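Local coordinates for protein DJ-1 homolog D (Arabidopsis thaliana, PDB 4OGG), which belongs to the DJ-1/PfpI family of the glutaminase I clan and carries two such family regions in tandem along a single chain, at residues C[92-95]-C[99-102]; C[166-171]-C[180-185]. All blocks are in the same frame, centred on the assembly; numbering follows the deposited sequence.

Contact 1 (C[92-95]-C[99-102])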
# COMPACT_ATOMS: atom_id res chain seq x y z
N GLU C 92 -14.84 18.88 0.93
CA GLU C 92 -14.26 19.87 1.82
C GLU C 92 -13.47 20.95 1.08
O GLU C 92 -13.49 22.11 1.49
CB GLU C 92 -13.39 19.22 2.90
CG GLU C 92 -12.09 18.59 2.43
CD GLU C 92 -11.18 18.23 3.60
OE1 GLU C 92 -10.11 17.64 3.36
OE2 GLU C 92 -11.54 18.54 4.76
N TYR C 93 -12.79 20.58 -0.01
CA TYR C 93 -12.03 21.60 -0.74
C TYR C 93 -12.87 22.23 -1.83
O TYR C 93 -12.67 23.40 -2.18
CB TYR C 93 -10.71 21.01 -1.29
CG TYR C 93 -10.75 20.37 -2.66
CD1 TYR C 93 -10.74 21.15 -3.82
CD2 TYR C 93 -10.73 18.98 -2.81
CE1 TYR C 93 -10.70 20.57 -5.08
CE2 TYR C 93 -10.69 18.39 -4.07
CZ TYR C 93 -10.67 19.19 -5.20
OH TYR C 93 -10.61 18.61 -6.45
N LEU C 94 -13.83 21.48 -2.37
CA LEU C 94 -14.72 22.02 -3.40
C LEU C 94 -15.60 23.10 -2.77
O LEU C 94 -15.95 24.08 -3.42
CB LEU C 94 -15.61 20.91 -3.98
CG LEU C 94 -14.93 19.85 -4.86
CD1 LEU C 94 -15.94 18.79 -5.27
CD2 LEU C 94 -14.34 20.52 -6.09
N ALA C 95 -15.96 22.90 -1.50
CA ALA C 95 -16.81 23.84 -0.77
C ALA C 95 -16.15 25.21 -0.60
O ALA C 95 -16.83 26.20 -0.34
CB ALA C 95 -17.17 23.26 0.60
N SER C 99 -16.16 29.21 -7.62
CA SER C 99 -16.93 28.79 -8.79
C SER C 99 -17.87 27.62 -8.49
O SER C 99 -18.93 27.49 -9.11
CB SER C 99 -15.99 28.41 -9.92
OG SER C 99 -15.11 27.37 -9.52
N VAL C 100 -17.48 26.78 -7.53
CA VAL C 100 -18.30 25.63 -7.16
C VAL C 100 -19.52 26.06 -6.35
O VAL C 100 -20.64 25.65 -6.65
CB VAL C 100 -17.48 24.60 -6.36
CG1 VAL C 100 -18.41 23.51 -5.80
CG2 VAL C 100 -16.42 23.97 -7.25
N VAL C 101 -19.31 26.88 -5.33
CA VAL C 101 -20.44 27.35 -4.52
C VAL C 101 -21.40 28.11 -5.42
O VAL C 101 -22.62 28.03 -5.26
CB VAL C 101 -19.98 28.26 -3.36
CG1 VAL C 101 -19.05 27.49 -2.43
CG2 VAL C 101 -19.27 29.48 -3.90
N GLU C 102 -20.85 28.86 -6.37
CA GLU C 102 -21.66 29.64 -7.31
C GLU C 102 -22.55 28.70 -8.12
O GLU C 102 -23.75 28.95 -8.27
CB GLU C 102 -20.76 30.41 -8.27
CG GLU C 102 -21.52 31.15 -9.35
CD GLU C 102 -20.72 31.28 -10.63
OE1 GLU C 102 -19.55 31.73 -10.56
OE2 GLU C 102 -21.25 30.95 -11.71
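L94 and A95, in a segment that lies on helix 90-94, face V100 and V101 in the first turn of helix 98-110, with CA atoms 6.3 Å apart in both pairs, L94 to V100 and A95 to V101. Three residues separate the segments, and no hydrogen bond runs between them. Contact is instead made by the methine and a methyl of V100 and one methyl of V101 against the carbonyl oxygens of L94 and A95. V100 presents its methine, and CB lies 3.4 Å from L94 O, while V100 CG1 comes within 3.5 Å of the same oxygen. The other branch, V100 CG2, turns toward the leucine side chain and meets L94 CD2 at 4.2 Å, a lighter apolar touch. One residue on, the pattern repeats with a single branch. A chi1 of -61° sets CG1 of V101 beside its backbone N, and this methyl reaches A95 O at 3.3 Å. L94 also looks the other way, its CG lying 4.2 Å above the centre of the Y93 ring. I123 of helix 121-126 touches L94, A95 and V100 and helps bury the joint. At the outer end, E92 hydrogen-bonds through OE1 to Y251 and through OE2 to H312 of the second subunit, and Y93 OH to Q249 of that subunit. What results is a tight joint between two consecutive helices, set beside a subunit interface in a DJ-1/PfpI-type fold.

Contact 2 (C[166-171]-C[180-185])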
# COMPACT_ATOMS: atom_id res chain seq x y z
N SER C 166 -37.05 19.18 -3.85
CA SER C 166 -36.24 18.49 -4.85
C SER C 166 -34.84 18.17 -4.32
O SER C 166 -34.00 17.67 -5.07
CB SER C 166 -36.13 19.35 -6.12
OG SER C 166 -35.43 20.55 -5.86
N LEU C 167 -34.59 18.46 -3.04
CA LEU C 167 -33.29 18.19 -2.44
C LEU C 167 -33.28 16.79 -1.82
O LEU C 167 -33.97 16.54 -0.83
CB LEU C 167 -32.95 19.22 -1.36
CG LEU C 167 -31.68 18.92 -0.56
CD1 LEU C 167 -30.47 18.90 -1.48
CD2 LEU C 167 -31.50 19.97 0.53
N ILE C 168 -32.48 15.91 -2.40
CA ILE C 168 -32.37 14.53 -1.95
C ILE C 168 -31.01 14.30 -1.29
O ILE C 168 -29.97 14.56 -1.90
CB ILE C 168 -32.54 13.57 -3.14
CG1 ILE C 168 -33.87 13.86 -3.83
CG2 ILE C 168 -32.46 12.12 -2.68
CD1 ILE C 168 -34.03 13.19 -5.18
N THR C 169 -31.00 13.82 -0.05
CA THR C 169 -29.74 13.58 0.64
C THR C 169 -29.61 12.18 1.22
O THR C 169 -30.60 11.57 1.63
CB THR C 169 -29.54 14.60 1.78
OG1 THR C 169 -30.69 14.61 2.63
CG2 THR C 169 -29.33 16.00 1.20
N ALA C 170 -28.38 11.68 1.23
CA ALA C 170 -28.08 10.35 1.77
C ALA C 170 -26.85 10.46 2.67
O ALA C 170 -26.09 11.43 2.59
CB ALA C 170 -27.85 9.36 0.65
N ALA C 171 -26.64 9.45 3.51
CA ALA C 171 -25.53 9.45 4.45
C ALA C 171 -24.27 8.71 3.98
O ALA C 171 -23.16 9.16 4.25
CB ALA C 171 -25.99 8.87 5.78
N ILE C 180 -30.65 7.03 -5.49
CA ILE C 180 -30.77 7.11 -6.94
C ILE C 180 -32.23 7.03 -7.39
O ILE C 180 -32.64 7.75 -8.30
CB ILE C 180 -29.94 5.98 -7.60
CG1 ILE C 180 -28.45 6.22 -7.30
CG2 ILE C 180 -30.21 5.92 -9.09
CD1 ILE C 180 -27.52 5.10 -7.75
N GLN C 181 -33.02 6.18 -6.75
CA GLN C 181 -34.43 6.05 -7.12
C GLN C 181 -35.16 7.38 -6.93
O GLN C 181 -35.93 7.81 -7.80
CB GLN C 181 -35.11 4.96 -6.30
CG GLN C 181 -36.45 4.52 -6.88
CD GLN C 181 -37.15 3.49 -6.02
OE1 GLN C 181 -37.83 3.83 -5.06
NE2 GLN C 181 -36.97 2.21 -6.36
N LEU C 182 -34.93 8.02 -5.80
CA LEU C 182 -35.57 9.29 -5.49
C LEU C 182 -35.17 10.38 -6.48
O LEU C 182 -35.98 11.23 -6.86
CB LEU C 182 -35.22 9.74 -4.07
CG LEU C 182 -35.85 8.92 -2.94
CD1 LEU C 182 -35.15 9.23 -1.63
CD2 LEU C 182 -37.34 9.24 -2.85
N PHE C 183 -33.91 10.33 -6.92
CA PHE C 183 -33.39 11.31 -7.87
C PHE C 183 -34.05 11.10 -9.22
O PHE C 183 -34.46 12.05 -9.88
CB PHE C 183 -31.87 11.17 -7.98
CG PHE C 183 -31.21 12.24 -8.80
CD1 PHE C 183 -31.34 13.59 -8.45
CD2 PHE C 183 -30.44 11.91 -9.91
CE1 PHE C 183 -30.69 14.58 -9.19
CE2 PHE C 183 -29.79 12.89 -10.66
CZ PHE C 183 -29.92 14.23 -10.30
N VAL C 184 -34.16 9.84 -9.63
CA VAL C 184 -34.79 9.50 -10.90
C VAL C 184 -36.24 9.99 -10.88
O VAL C 184 -36.72 10.58 -11.85
CB VAL C 184 -34.77 7.98 -11.14
CG1 VAL C 184 -35.67 7.61 -12.32
CG2 VAL C 184 -33.34 7.53 -11.42
N LYS C 185 -36.93 9.75 -9.77
CA LYS C 185 -38.32 10.17 -9.64
C LYS C 185 -38.42 11.69 -9.67
O LYS C 185 -39.34 12.25 -10.26
CB LYS C 185 -38.91 9.64 -8.33
CG LYS C 185 -39.16 8.14 -8.36
CD LYS C 185 -39.73 7.65 -7.05
CE LYS C 185 -40.03 6.17 -7.10
NZ LYS C 185 -40.54 5.66 -5.79
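I168, in the middle of strand 167-170, carries the whole strand side of this contact, reaching across to L182 and F183 of helix 176-186. Here a single branched side chain is set against the helix backbone. CG1 of I168 stands beside the backbone N and the chain then runs on extended (chi2 168°), which drives CD1 against the helix backbone between the two residues. There the fit is close: I168 CD1 lies 3.2 Å from L182 O and 3.3 Å from F183 CA. The second branch, I168 CG2, comes alongside the leucine instead, 3.9 Å from L182 CB and 4.1 Å from L182 CD1. F183 contributes less through its ring than through its root; I168 CD1 sits 4.1 Å from F183 CB and near the plane of the ring, at its edge. Neighbours close in on the same groups: F179 and A186 of the helix touch I168, C161 and V163 of the adjoining strand touch L182, and L25 of helix 15-27 touches F183.

The other flank of the helix is looser. K185 is exposed, and its extended chain carries K185 NZ to Q181 OE1, one turn earlier, in a weak 3.4 Å hydrogen bond. The same amide is also held through NE2, which hydrogen-bonds to A220 O. Neither polar side chain takes part in the strand contact. With no hydrogen bond spanning strand and helix, the joint depends on shape and the burial of hydrocarbon, while backbone hydrogen bonds tie the strand to strands 114-116 and 161-164.

Contacts 1 and 2 follow one another along the chain, with centres 21 Å apart and nearest atoms about 13 Å apart, so they do not touch. Helix 121-126 relates them: its first residue, Q121, donates through NE2 to A170 O in the strand of contact 2, and I123 packs on both segments of contact 1. In sequence, the modified cysteine at position 118 falls between strand 114-116, a neighbour of strand 167-170, and this helix, so the strand of contact 2 probably runs close to that site. Contact 1 also faces the second subunit, where the histidine that its glutamate meets directly follows the modified cysteine at position 311.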